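PDB 2WW2: alpha-1,2-mannosidase, which hydrolyses alpha-mannosides, probably alpha-1,2-linked ones, with inversion of anomeric configuration, as a calcium-dependent glycoside hydrolase of family 92 from a human gut symbiont. Local coordinates for residues A[148-156]-A[165-173]; A[364-372]-A[381-389]. All coordinates share one frame; numbering follows the deposited sequence.

Contact 1 of 2, residues A[148-156]-A[165-173]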
loop_
_atom_site.group_PDB
_atom_site.type_symbol
_atom_site.label_atom_id
_atom_site.label_comp_id
_atom_site.label_asym_id
_atom_site.label_seq_id
_atom_site.Cartn_x
_atom_site.Cartn_y
_atom_site.Cartn_z
ATOM N N ASP A 148 40.883 5.006 -25.158
ATOM C CA ASP A 148 40.209 6.172 -24.602
ATOM C C ASP A 148 40.756 6.306 -23.191
ATOM O O ASP A 148 40.556 5.426 -22.354
ATOM C CB ASP A 148 38.689 5.935 -24.637
ATOM C CG ASP A 148 37.885 7.080 -24.025
ATOM O OD1 ASP A 148 38.359 7.706 -23.051
ATOM O OD2 ASP A 148 36.767 7.347 -24.527
ATOM N N ALA A 149 41.491 7.396 -22.936
ATOM C CA ALA A 149 42.153 7.569 -21.649
ATOM C C ALA A 149 41.323 8.423 -20.690
ATOM O O ALA A 149 41.814 8.847 -19.637
ATOM C CB ALA A 149 43.593 8.159 -21.843
ATOM N N TYR A 150 40.069 8.657 -21.072
ATOM C CA TYR A 150 39.054 9.331 -20.247
ATOM C C TYR A 150 39.357 10.823 -20.106
ATOM O O TYR A 150 40.347 11.318 -20.658
ATOM C CB TYR A 150 38.972 8.684 -18.865
ATOM C CG TYR A 150 37.607 8.142 -18.500
ATOM C CD1 TYR A 150 36.824 8.763 -17.529
ATOM C CD2 TYR A 150 37.102 7.004 -19.114
ATOM C CE1 TYR A 150 35.577 8.252 -17.168
ATOM C CE2 TYR A 150 35.841 6.486 -18.770
ATOM C CZ TYR A 150 35.101 7.120 -17.782
ATOM O OH TYR A 150 33.879 6.625 -17.384
ATOM N N ASN A 151 38.511 11.541 -19.372
ATOM C CA ASN A 151 38.770 12.963 -19.134
ATOM C C ASN A 151 39.373 13.206 -17.755
ATOM O O ASN A 151 39.738 12.256 -17.062
ATOM C CB ASN A 151 37.519 13.822 -19.356
ATOM C CG ASN A 151 36.421 13.534 -18.346
ATOM O OD1 ASN A 151 36.402 12.479 -17.723
ATOM N ND2 ASN A 151 35.497 14.479 -18.182
ATOM N N GLY A 152 39.519 14.474 -17.374
ATOM C CA GLY A 152 40.176 14.817 -16.107
ATOM C C GLY A 152 41.689 15.023 -16.202
ATOM O O GLY A 152 42.371 15.112 -15.177
ATOM N N GLY A 153 42.227 15.086 -17.421
ATOM C CA GLY A 153 43.669 15.314 -17.603
ATOM C C GLY A 153 44.433 14.016 -17.824
ATOM O O GLY A 153 45.030 13.467 -16.894
ATOM N N SER A 154 44.409 13.527 -19.054
ATOM C CA SER A 154 45.038 12.251 -19.396
ATOM C C SER A 154 46.075 12.469 -20.497
ATOM O O SER A 154 46.191 13.576 -21.048
ATOM C CB SER A 154 43.974 11.259 -19.863
ATOM O OG SER A 154 43.195 11.830 -20.900
ATOM N N SER A 155 46.837 11.421 -20.813
ATOM C CA SER A 155 47.834 11.501 -21.888
ATOM C C SER A 155 48.013 10.125 -22.496
ATOM O O SER A 155 47.865 9.096 -21.811
ATOM C CB SER A 155 49.176 11.986 -21.344
ATOM O OG SER A 155 49.649 11.076 -20.350
ATOM N N ILE A 156 48.329 10.110 -23.785
ATOM C CA ILE A 156 48.609 8.880 -24.497
ATOM C C ILE A 156 49.804 9.093 -25.414
ATOM O O ILE A 156 49.923 10.141 -26.051
ATOM C CB ILE A 156 47.417 8.462 -25.398
ATOM C CG1 ILE A 156 46.124 8.351 -24.584
ATOM C CG2 ILE A 156 47.705 7.119 -26.089
ATOM C CD1 ILE A 156 44.881 8.095 -25.465
ATOM N N VAL A 165 51.320 1.165 -26.996
ATOM C CA VAL A 165 50.672 2.408 -26.574
ATOM C C VAL A 165 50.827 2.532 -25.069
ATOM O O VAL A 165 50.619 1.566 -24.350
ATOM C CB VAL A 165 49.169 2.455 -26.945
ATOM C CG1 VAL A 165 48.478 3.628 -26.239
ATOM C CG2 VAL A 165 48.994 2.583 -28.461
ATOM N N LYS A 166 51.213 3.706 -24.589
ATOM C CA LYS A 166 51.304 3.924 -23.150
ATOM C C LYS A 166 50.504 5.171 -22.813
ATOM O O LYS A 166 50.241 5.989 -23.693
ATOM C CB LYS A 166 52.767 4.107 -22.734
ATOM C CG LYS A 166 53.622 2.864 -23.022
ATOM C CD LYS A 166 55.082 3.052 -22.596
ATOM C CE LYS A 166 55.881 1.793 -22.919
ATOM N NZ LYS A 166 57.343 2.033 -22.791
ATOM N N GLY A 167 50.122 5.343 -21.550
ATOM C CA GLY A 167 49.380 6.551 -21.197
ATOM C C GLY A 167 49.143 6.694 -19.712
ATOM O O GLY A 167 49.558 5.840 -18.909
ATOM N N ALA A 168 48.476 7.774 -19.339
ATOM C CA ALA A 168 48.120 7.957 -17.949
ATOM C C ALA A 168 46.689 8.424 -17.902
ATOM O O ALA A 168 46.285 9.293 -18.684
ATOM C CB ALA A 168 49.042 8.977 -17.281
ATOM N N THR A 169 45.904 7.829 -17.010
ATOM C CA THR A 169 44.545 8.293 -16.802
ATOM C C THR A 169 44.449 8.816 -15.382
ATOM O O THR A 169 44.962 8.195 -14.452
ATOM C CB THR A 169 43.515 7.168 -17.056
ATOM O OG1 THR A 169 42.231 7.608 -16.607
ATOM C CG2 THR A 169 43.909 5.862 -16.323
ATOM N N ARG A 170 43.804 9.964 -15.208
ATOM C CA ARG A 170 43.717 10.577 -13.885
ATOM C C ARG A 170 42.273 10.805 -13.416
ATOM O O ARG A 170 42.042 11.317 -12.314
ATOM C CB ARG A 170 44.503 11.895 -13.880
ATOM C CG ARG A 170 45.985 11.681 -14.117
ATOM C CD ARG A 170 46.782 13.006 -14.054
ATOM N NE ARG A 170 48.185 12.770 -14.373
ATOM C CZ ARG A 170 48.655 12.654 -15.614
ATOM N NH1 ARG A 170 47.839 12.763 -16.658
ATOM N NH2 ARG A 170 49.948 12.433 -15.818
ATOM N N TYR A 171 41.308 10.429 -14.253
ATOM C CA TYR A 171 39.909 10.571 -13.891
ATOM C C TYR A 171 39.649 9.952 -12.522
ATOM O O TYR A 171 40.169 8.873 -12.201
ATOM C CB TYR A 171 39.007 9.898 -14.927
ATOM C CG TYR A 171 37.539 9.868 -14.530
ATOM C CD1 TYR A 171 36.706 10.954 -14.782
ATOM C CD2 TYR A 171 36.988 8.746 -13.909
ATOM C CE1 TYR A 171 35.356 10.918 -14.421
ATOM C CE2 TYR A 171 35.643 8.700 -13.536
ATOM C CZ TYR A 171 34.837 9.792 -13.813
ATOM O OH TYR A 171 33.526 9.749 -13.457
ATOM N N ASN A 172 38.851 10.640 -11.712
ATOM C CA ASN A 172 38.488 10.106 -10.398
ATOM C C ASN A 172 37.274 10.858 -9.864
ATOM O O ASN A 172 36.863 11.886 -10.429
ATOM C CB ASN A 172 39.655 10.228 -9.398
ATOM C CG ASN A 172 39.999 11.659 -9.081
ATOM O OD1 ASN A 172 39.447 12.250 -8.149
ATOM N ND2 ASN A 172 40.941 12.227 -9.832
ATOM N N ASN A 173 36.714 10.354 -8.772
ATOM C CA ASN A 173 35.543 10.976 -8.158
ATOM C C ASN A 173 35.839 11.398 -6.719
ATOM O O ASN A 173 34.960 11.379 -5.846
ATOM C CB ASN A 173 34.361 10.021 -8.241
ATOM C CG ASN A 173 33.715 10.030 -9.617
ATOM O OD1 ASN A 173 32.771 10.769 -9.827
ATOM N ND2 ASN A 173 34.235 9.230 -10.570
HETATM O O HOH W 1 41.759 10.545 -17.183
HETATM O O HOH W 2 32.764 6.926 -14.916
HETATM O O HOH W 3 41.281 14.229 -12.895
HETATM O O HOH W 4 51.382 11.855 -18.282
#

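Contact 2 of 2, residues A[364-372]-A[381-389]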
loop_
_atom_site.group_PDB
_atom_site.type_symbol
_atom_site.label_atom_id
_atom_site.label_comp_id
_atom_site.label_asym_id
_atom_site.label_seq_id
_atom_site.Cartn_x
_atom_site.Cartn_y
_atom_site.Cartn_z
ATOM N N SER A 364 46.858 8.302 7.149
ATOM C CA SER A 364 45.844 9.365 7.074
ATOM C C SER A 364 45.344 9.900 8.415
ATOM O O SER A 364 44.702 10.948 8.464
ATOM C CB SER A 364 44.623 8.879 6.281
ATOM O OG SER A 364 43.836 8.019 7.078
ATOM N N GLY A 365 45.581 9.167 9.494
ATOM C CA GLY A 365 45.060 9.584 10.806
ATOM C C GLY A 365 43.747 8.917 11.195
ATOM O O GLY A 365 43.364 8.933 12.375
ATOM N N PHE A 366 43.056 8.325 10.215
ATOM C CA PHE A 366 41.799 7.634 10.489
ATOM C C PHE A 366 41.761 6.287 9.782
ATOM O O PHE A 366 42.307 6.136 8.689
ATOM C CB PHE A 366 40.595 8.464 10.003
ATOM C CG PHE A 366 40.287 9.684 10.858
ATOM C CD1 PHE A 366 39.439 9.583 11.953
ATOM C CD2 PHE A 366 40.805 10.930 10.529
ATOM C CE1 PHE A 366 39.123 10.691 12.732
ATOM C CE2 PHE A 366 40.500 12.049 11.300
ATOM C CZ PHE A 366 39.660 11.927 12.414
ATOM N N MET A 367 41.070 5.321 10.369
ATOM C CA MET A 367 40.754 4.107 9.632
ATOM C C MET A 367 39.676 4.420 8.601
ATOM O O MET A 367 38.820 5.282 8.822
ATOM C CB MET A 367 40.258 3.002 10.566
ATOM C CG MET A 367 41.287 2.578 11.605
ATOM S SD MET A 367 40.731 1.133 12.540
ATOM C CE MET A 367 39.549 1.894 13.658
ATOM N N PRO A 368 39.710 3.724 7.456
ATOM C CA PRO A 368 38.670 3.997 6.471
ATOM C C PRO A 368 37.327 3.378 6.875
ATOM O O PRO A 368 37.301 2.423 7.670
ATOM C CB PRO A 368 39.192 3.314 5.209
ATOM C CG PRO A 368 40.091 2.208 5.708
ATOM C CD PRO A 368 40.648 2.678 7.034
ATOM N N GLU A 369 36.232 3.925 6.331
ATOM C CA GLU A 369 34.908 3.349 6.506
ATOM C C GLU A 369 34.358 3.061 5.104
ATOM O O GLU A 369 34.088 1.911 4.785
ATOM C CB GLU A 369 33.986 4.262 7.331
ATOM C CG GLU A 369 34.465 4.544 8.774
ATOM C CD GLU A 369 34.507 3.314 9.674
ATOM O OE1 GLU A 369 33.996 2.254 9.259
ATOM O OE2 GLU A 369 35.066 3.390 10.802
ATOM N N TRP A 370 34.235 4.100 4.276
ATOM C CA TRP A 370 34.078 3.924 2.819
ATOM C C TRP A 370 35.366 4.427 2.158
ATOM O O TRP A 370 35.788 5.558 2.402
ATOM C CB TRP A 370 32.864 4.717 2.288
ATOM C CG TRP A 370 31.849 3.842 1.580
ATOM C CD1 TRP A 370 30.588 3.532 2.008
ATOM C CD2 TRP A 370 32.040 3.137 0.336
ATOM N NE1 TRP A 370 29.966 2.683 1.090
ATOM C CE2 TRP A 370 30.840 2.435 0.060
ATOM C CE3 TRP A 370 33.096 3.058 -0.582
ATOM C CZ2 TRP A 370 30.679 1.647 -1.086
ATOM C CZ3 TRP A 370 32.950 2.250 -1.715
ATOM C CH2 TRP A 370 31.739 1.559 -1.957
ATOM N N ALA A 371 36.003 3.581 1.348
ATOM C CA ALA A 371 37.243 3.930 0.655
ATOM C C ALA A 371 37.095 3.643 -0.826
ATOM O O ALA A 371 36.642 2.553 -1.209
ATOM C CB ALA A 371 38.418 3.093 1.209
ATOM N N SER A 372 37.500 4.603 -1.655
ATOM C CA SER A 372 37.508 4.406 -3.107
ATOM C C SER A 372 38.220 5.559 -3.843
ATOM O O SER A 372 37.577 6.508 -4.294
ATOM C CB SER A 372 36.069 4.276 -3.635
ATOM O OG SER A 372 36.062 3.932 -5.020
ATOM N N GLY A 381 28.818 4.875 10.656
ATOM C CA GLY A 381 29.287 3.810 11.544
ATOM C C GLY A 381 30.797 3.763 11.726
ATOM O O GLY A 381 31.535 4.527 11.088
ATOM N N ASN A 382 31.249 2.853 12.592
ATOM C CA ASN A 382 32.670 2.627 12.821
ATOM C C ASN A 382 32.944 1.143 12.599
ATOM O O ASN A 382 33.574 0.467 13.419
ATOM C CB ASN A 382 33.048 3.013 14.268
ATOM C CG ASN A 382 32.988 4.520 14.511
ATOM O OD1 ASN A 382 33.133 5.349 13.583
ATOM N ND2 ASN A 382 32.773 4.885 15.745
ATOM N N ASN A 383 32.453 0.617 11.483
ATOM C CA ASN A 383 32.569 -0.807 11.273
ATOM C C ASN A 383 33.956 -1.292 10.843
ATOM O O ASN A 383 34.214 -2.502 10.803
ATOM C CB ASN A 383 31.443 -1.294 10.361
ATOM C CG ASN A 383 30.081 -1.013 10.966
ATOM O OD1 ASN A 383 29.265 -0.259 10.401
ATOM N ND2 ASN A 383 29.847 -1.569 12.144
ATOM N N SER A 384 34.855 -0.354 10.557
ATOM C CA SER A 384 36.268 -0.688 10.473
ATOM C C SER A 384 36.669 -1.516 11.715
ATOM O O SER A 384 37.466 -2.466 11.639
ATOM C CB SER A 384 37.111 0.586 10.433
ATOM O OG SER A 384 36.785 1.440 11.532
ATOM N N VAL A 385 36.138 -1.115 12.864
ATOM C CA VAL A 385 36.452 -1.789 14.120
ATOM C C VAL A 385 35.994 -3.244 14.083
ATOM O O VAL A 385 36.688 -4.165 14.537
ATOM C CB VAL A 385 35.776 -1.046 15.287
ATOM C CG1 VAL A 385 35.939 -1.822 16.570
ATOM C CG2 VAL A 385 36.380 0.387 15.399
ATOM N N SER A 386 34.826 -3.463 13.514
ATOM C CA SER A 386 34.286 -4.816 13.433
ATOM C C SER A 386 35.207 -5.751 12.637
ATOM O O SER A 386 35.462 -6.883 13.053
ATOM C CB SER A 386 32.883 -4.795 12.809
ATOM O OG SER A 386 32.431 -6.129 12.591
ATOM N N LEU A 387 35.709 -5.293 11.495
ATOM C CA LEU A 387 36.626 -6.130 10.705
ATOM C C LEU A 387 37.849 -6.534 11.518
ATOM O O LEU A 387 38.278 -7.685 11.499
ATOM C CB LEU A 387 37.114 -5.383 9.464
ATOM C CG LEU A 387 36.264 -5.564 8.202
ATOM C CD1 LEU A 387 34.865 -4.957 8.407
ATOM C CD2 LEU A 387 36.995 -4.895 7.020
ATOM N N LEU A 388 38.422 -5.576 12.230
ATOM C CA LEU A 388 39.586 -5.879 13.047
ATOM C C LEU A 388 39.250 -6.854 14.180
ATOM O O LEU A 388 39.975 -7.818 14.430
ATOM C CB LEU A 388 40.194 -4.586 13.623
ATOM C CG LEU A 388 40.788 -3.559 12.640
ATOM C CD1 LEU A 388 41.338 -2.330 13.408
ATOM C CD2 LEU A 388 41.909 -4.208 11.853
ATOM N N VAL A 389 38.162 -6.588 14.892
ATOM C CA VAL A 389 37.865 -7.387 16.099
ATOM C C VAL A 389 37.314 -8.775 15.744
ATOM O O VAL A 389 37.674 -9.791 16.363
ATOM C CB VAL A 389 36.898 -6.638 17.019
ATOM C CG1 VAL A 389 36.467 -7.549 18.182
ATOM C CG2 VAL A 389 37.583 -5.342 17.532
#

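Contact 1 of 2, residues A[148-156]-A[165-173]
Tyr150 drives the CD1–CE1 edge of its ring into one face of Tyr171. This is an edge-to-face pair with centroids 4.5 Å apart and planes at 60°, and Tyr150 CE1 stands 3.4 Å above the Tyr171 ring plane, over its centre. Tyr171 offers that face because its CG is anti to its own backbone N (chi1 173°), which lays the ring across the preceding turn. Asn151 OD1 also approaches the Tyr171 ring, 3.3 Å from CD1. The hydroxyls of both tyrosines reach one water, while Tyr150 OH has a second partner in Gly49 N and Tyr171 OH accepts from Asn173 ND2. Tyrosine suits both positions, combining an apolar ring for packing with a polar end.

Beyond the rings the chain forms the beta hairpin of strands 154-159 and 164-169, part of the beta-rich N-terminal domain of family 92. Ser155 and Ala168 are one antiparallel hydrogen-bonded pair of it, with Ala168 N 2.9 Å from Ser155 O and Ser155 N returning the bond to Ala168 O. Next along, Ile156 faces Gly167 at a CA–CA distance of only 4.1 Å; glycine fits because a beta-carbon there would strike Ser155 O. Ile156 CG2 then meets Val165 CG1 at 3.6 Å, a contact of branched side chains suited to strands.

Just past the end of strand 164-169, Arg170 runs extended from CG to NE, its CB, CG and CD passing Gly153 O, and the guanidinium turns back. NH1 donates to Gly153 O at 2.9 Å, with the oxygen in the guanidinium plane but the nitrogen 41° out of the carbonyl plane. NH2 gives to a water that also lies 2.8 Å from Ser155 OG. Another water accepts from Arg170 N and donates to Ala149 O and Asn151 O.

Contact 2 of 2, residues A[364-372]-A[381-389]
Glu369 brings its carboxylate to Ser384, in the first turn of helix 383-393. From CB the chain leaves with CG anti to the carbonyl carbon and then bends at chi2 (-65°), which brings the carboxylate to the helix. CG passes Gly381 O at 3.7 Å and CD lies 3.5 Å from the same oxygen. At the tip the two oxygens divide the work. OE1 accepts from Ser384 N at 3.0 Å on its syn side, close to the carboxylate plane, whereas OE2 takes the Ser384 hydroxyl, OG, at 2.7 Å from above that plane. Gln411 NE2 donates to OE2 as well. Serine fits here because its short side chain can offer OG beside its own backbone N, so that one residue holds both carboxylate oxygens.

Alongside, Met367 supplies the apolar part: SD lies 3.6 Å from Leu388 CD1, and CE packs against Val385 CG2 at 3.9 Å. Its flexible, unbranched chain can follow the helix surface. Pro368 O, buried against Ser384 CB, has no polar partner in the model. Glu369 thus joins the segment before strand 370-371 to helix 383-393 within the catalytic domain, whose six-hairpin glycosidase clan is consistent with an (alpha/alpha)6 barrel.

In the fold
Contact 1 lies in the family 92 N-terminal domain and contact 2 in the catalytic domain, following it in the chain. Their centres are 30 Å apart, yet the nearest atoms come within about 6 Å without touching, so the two regions approach each other across the two parts of the enzyme. Contact 2 is the deeper, 15 Å from the centre of the chain against 27 Å for contact 1. In this family the active site is generally placed where the two domains meet. Neither contact supplies a ligand to the sodium ions bound by Ser19, Tyr622, Gly624 and Asp627 and by His102 and Glu105.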